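Local atomic coordinates of functional macrophage inflammatory protein 1-alpha homolog (Human herpesvirus 8, PDB entry 1ZXT), a protein that acts as a virus-encoded CC-type chemokine, a homolog of macrophage inflammatory protein 1-alpha that binds CCR chemokine receptors. Residues Val40-Lys45 with Arg60-Arg65. Sequence-based numbering, arbitrary orientation.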
ATOM      1  N   VAL A  40      -2.355  -1.800   2.168  1.00 30.25           N
ATOM      2  CA  VAL A  40      -0.949  -1.370   1.894  1.00 29.63           C
ATOM      3  C   VAL A  40      -0.976  -0.449   0.722  1.00 27.99           C
ATOM      4  O   VAL A  40      -1.816  -0.618  -0.179  1.00 28.50           O
ATOM      5  CB  VAL A  40       0.067  -2.534   1.716  1.00 32.51           C
ATOM      6  CG1 VAL A  40       0.137  -3.416   2.952  1.00 31.34           C
ATOM      7  CG2 VAL A  40      -0.173  -3.357   0.478  1.00 31.35           C
ATOM      8  N   ILE A  41      -0.057   0.502   0.714  1.00 27.44           N
ATOM      9  CA  ILE A  41       0.244   1.287  -0.482  1.00 30.11           C
ATOM     10  C   ILE A  41       1.432   0.728  -1.191  1.00 29.47           C
ATOM     11  O   ILE A  41       2.473   0.607  -0.621  1.00 29.77           O
ATOM     12  CB  ILE A  41       0.455   2.762  -0.129  1.00 29.35           C
ATOM     13  CG1 ILE A  41      -0.743   3.301   0.643  1.00 30.05           C
ATOM     14  CG2 ILE A  41       0.819   3.676  -1.342  1.00 29.79           C
ATOM     15  CD1 ILE A  41      -2.076   3.094  -0.042  1.00 29.62           C
ATOM     16  N   LEU A  42       1.263   0.417  -2.475  1.00 29.47           N
ATOM     17  CA  LEU A  42       2.387   0.205  -3.372  1.00 26.98           C
ATOM     18  C   LEU A  42       2.690   1.508  -4.048  1.00 28.02           C
ATOM     19  O   LEU A  42       1.933   1.982  -4.857  1.00 27.17           O
ATOM     20  CB  LEU A  42       2.098  -0.851  -4.417  1.00 26.19           C
ATOM     21  CG  LEU A  42       1.614  -2.175  -3.827  1.00 26.13           C
ATOM     22  CD1 LEU A  42       1.165  -3.084  -4.945  1.00 25.26           C
ATOM     23  CD2 LEU A  42       2.604  -2.862  -2.899  1.00 26.73           C
ATOM     24  N   LEU A  43       3.823   2.088  -3.706  1.00 27.81           N
ATOM     25  CA  LEU A  43       4.148   3.437  -4.183  1.00 30.24           C
ATOM     26  C   LEU A  43       4.995   3.354  -5.419  1.00 28.74           C
ATOM     27  O   LEU A  43       6.037   2.657  -5.520  1.00 28.78           O
ATOM     28  CB  LEU A  43       4.872   4.245  -3.086  1.00 32.68           C
ATOM     29  CG  LEU A  43       5.228   5.696  -3.479  1.00 29.44           C
ATOM     30  CD1 LEU A  43       3.988   6.512  -3.402  1.00 31.36           C
ATOM     31  CD2 LEU A  43       6.389   6.228  -2.627  1.00 34.23           C
ATOM     32  N   THR A  44       4.568   4.036  -6.458  1.00 28.27           N
ATOM     33  CA  THR A  44       5.370   3.910  -7.716  1.00 26.71           C
ATOM     34  C   THR A  44       6.483   4.924  -7.750  1.00 29.54           C
ATOM     35  O   THR A  44       6.441   5.894  -7.031  1.00 29.61           O
ATOM     36  CB  THR A  44       4.515   4.059  -9.014  1.00 25.62           C
ATOM     37  OG1 THR A  44       4.177   5.427  -9.157  1.00 28.35           O
ATOM     38  CG2 THR A  44       3.115   3.371  -8.911  1.00 26.38           C
ATOM     39  N   LYS A  45       7.457   4.702  -8.637  1.00 30.65           N
ATOM     40  CA  LYS A  45       8.576   5.640  -8.895  1.00 30.44           C
ATOM     41  C   LYS A  45       8.082   7.073  -9.224  1.00 32.13           C
ATOM     42  O   LYS A  45       8.770   8.059  -8.929  1.00 34.15           O
ATOM     43  CB  LYS A  45       9.545   5.125 -10.011  1.00 30.86           C
ATOM     44  CG  LYS A  45      10.339   3.902  -9.573  1.00 28.56           C
ATOM     45  CD  LYS A  45      10.879   3.090 -10.654  1.00 31.33           C
ATOM     46  CE  LYS A  45      11.519   1.814 -10.128  1.00 30.34           C
ATOM     47  NZ  LYS A  45      12.330   1.226 -11.208  1.00 32.51           N
ATOM     48  N   ARG A  60       1.306  -9.756  -1.041  1.00 30.51           N
ATOM     49  CA  ARG A  60       2.370 -10.093  -0.127  1.00 32.85           C
ATOM     50  C   ARG A  60       3.651 -10.376  -0.865  1.00 32.72           C
ATOM     51  O   ARG A  60       4.746 -10.146  -0.353  1.00 34.84           O
ATOM     52  CB  ARG A  60       1.998 -11.320   0.695  1.00 33.32           C
ATOM     53  CG  ARG A  60       0.948 -11.061   1.717  1.00 37.19           C
ATOM     54  CD  ARG A  60       0.699 -12.276   2.592  1.00 42.35           C
ATOM     55  NE  ARG A  60      -0.735 -12.521   2.680  1.00 50.18           N
ATOM     56  CZ  ARG A  60      -1.382 -13.536   2.108  1.00 54.62           C
ATOM     57  NH1 ARG A  60      -0.754 -14.491   1.415  1.00 53.88           N
ATOM     58  NH2 ARG A  60      -2.691 -13.621   2.276  1.00 58.25           N
ATOM     59  N   GLN A  61       3.553 -10.962  -2.051  1.00 33.15           N
ATOM     60  CA  GLN A  61       4.764 -11.333  -2.775  1.00 33.92           C
ATOM     61  C   GLN A  61       5.443 -10.114  -3.312  1.00 34.00           C
ATOM     62  O   GLN A  61       6.658 -10.045  -3.300  1.00 33.99           O
ATOM     63  CB  GLN A  61       4.446 -12.289  -3.902  1.00 34.61           C
ATOM     64  CG  GLN A  61       3.969 -13.622  -3.412  1.00 38.92           C
ATOM     65  CD  GLN A  61       3.665 -14.554  -4.596  1.00 45.68           C
ATOM     66  OE1 GLN A  61       4.592 -15.003  -5.309  1.00 50.71           O
ATOM     67  NE2 GLN A  61       2.360 -14.824  -4.826  1.00 46.40           N
ATOM     68  N   LEU A  62       4.672  -9.135  -3.786  1.00 33.63           N
ATOM     69  CA  LEU A  62       5.262  -7.848  -4.200  1.00 33.81           C
ATOM     70  C   LEU A  62       5.868  -7.124  -3.023  1.00 33.32           C
ATOM     71  O   LEU A  62       6.939  -6.535  -3.130  1.00 34.44           O
ATOM     72  CB  LEU A  62       4.244  -6.955  -4.866  1.00 33.84           C
ATOM     73  CG  LEU A  62       3.770  -7.330  -6.261  1.00 32.27           C
ATOM     74  CD1 LEU A  62       2.652  -6.418  -6.626  1.00 33.21           C
ATOM     75  CD2 LEU A  62       4.910  -7.307  -7.309  1.00 33.41           C
ATOM     76  N   MET A  63       5.166  -7.176  -1.892  1.00 35.50           N
ATOM     77  CA  MET A  63       5.607  -6.533  -0.670  1.00 35.08           C
ATOM     78  C   MET A  63       7.015  -7.039  -0.322  1.00 36.18           C
ATOM     79  O   MET A  63       7.951  -6.268  -0.131  1.00 35.14           O
ATOM     80  CB  MET A  63       4.641  -6.823   0.451  1.00 35.92           C
ATOM     81  CG  MET A  63       3.405  -5.956   0.438  1.00 32.12           C
ATOM     82  SD  MET A  63       2.034  -6.528   1.436  1.00 32.26           S
ATOM     83  CE  MET A  63       2.828  -6.424   3.044  1.00 29.54           C
ATOM     84  N   GLN A  64       7.160  -8.360  -0.295  1.00 37.57           N
ATOM     85  CA  GLN A  64       8.451  -9.006  -0.081  1.00 37.94           C
ATOM     86  C   GLN A  64       9.569  -8.501  -0.980  1.00 37.95           C
ATOM     87  O   GLN A  64      10.718  -8.411  -0.551  1.00 37.99           O
ATOM     88  CB  GLN A  64       8.292 -10.517  -0.292  1.00 38.86           C
ATOM     89  CG  GLN A  64       7.621 -11.224   0.891  1.00 42.23           C
ATOM     90  CD  GLN A  64       7.423 -12.718   0.684  1.00 43.36           C
ATOM     91  OE1 GLN A  64       8.142 -13.351  -0.093  1.00 39.80           O
ATOM     92  NE2 GLN A  64       6.424 -13.280   1.379  1.00 44.64           N
ATOM     93  N   ARG A  65       9.258  -8.232  -2.244  1.00 37.65           N
ATOM     94  CA  ARG A  65      10.271  -7.765  -3.181  1.00 37.74           C
ATOM     95  C   ARG A  65      10.578  -6.267  -3.017  1.00 35.29           C
ATOM     96  O   ARG A  65      11.473  -5.786  -3.712  1.00 36.76           O
ATOM     97  CB  ARG A  65       9.867  -7.968  -4.666  1.00 38.51           C
ATOM     98  CG  ARG A  65       9.280  -9.312  -5.116  1.00 42.02           C
ATOM     99  CD  ARG A  65       9.723 -10.495  -4.334  1.00 45.78           C
ATOM    100  NE  ARG A  65       9.478 -11.729  -5.071  1.00 50.81           N
ATOM    101  CZ  ARG A  65       9.818 -12.940  -4.636  1.00 54.48           C
ATOM    102  NH1 ARG A  65      10.420 -13.100  -3.451  1.00 55.44           N
ATOM    103  NH2 ARG A  65       9.563 -14.006  -5.389  1.00 56.28           N
TER
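Part of the packing of the C-terminal helix on the three-stranded sheet of the chemokine fold is made by Val40 and Leu42 of the middle strand 40-44, which meet Met63 and Leu62 of helix 57-64. The CA atoms of Leu42 and Met63, the nearest pair across the two segments, are 7.9 Å apart, a gap bridged by apolar side chains alone, and the segments together bury a modest 161 Å². Val40 offers both methyls to the thioether: CG1 lies 3.9 Å from Met63 SD, and CG2 lies 4.0 Å from that same sulfur, which therefore rests against the fork of the valine. Because Met63 is bent at its last torsion (chi3 63°), CE swings alongside Val40 and does not point at the strand, and this methyl lies 4.0 Å from Val40 CG1. Further along the strand, the leucines meet through one branch each, Leu42 CD1 to Leu62 CD1 at 4.0 Å, with the side chains crossing at about a right angle. In the Greek key sheet, strand 40-44 pairs antiparallel with 25-30 and 49-52, and its alternating side chains separate two faces: Val40 and Leu42, both buried, project to the helix, whereas Ile41 projects to the opposite face and packs on Cys12. Trp28 of strand 25-30 touches both Val40 and Met63, while Val22 from a loop adjoins Leu62, which remains partly exposed.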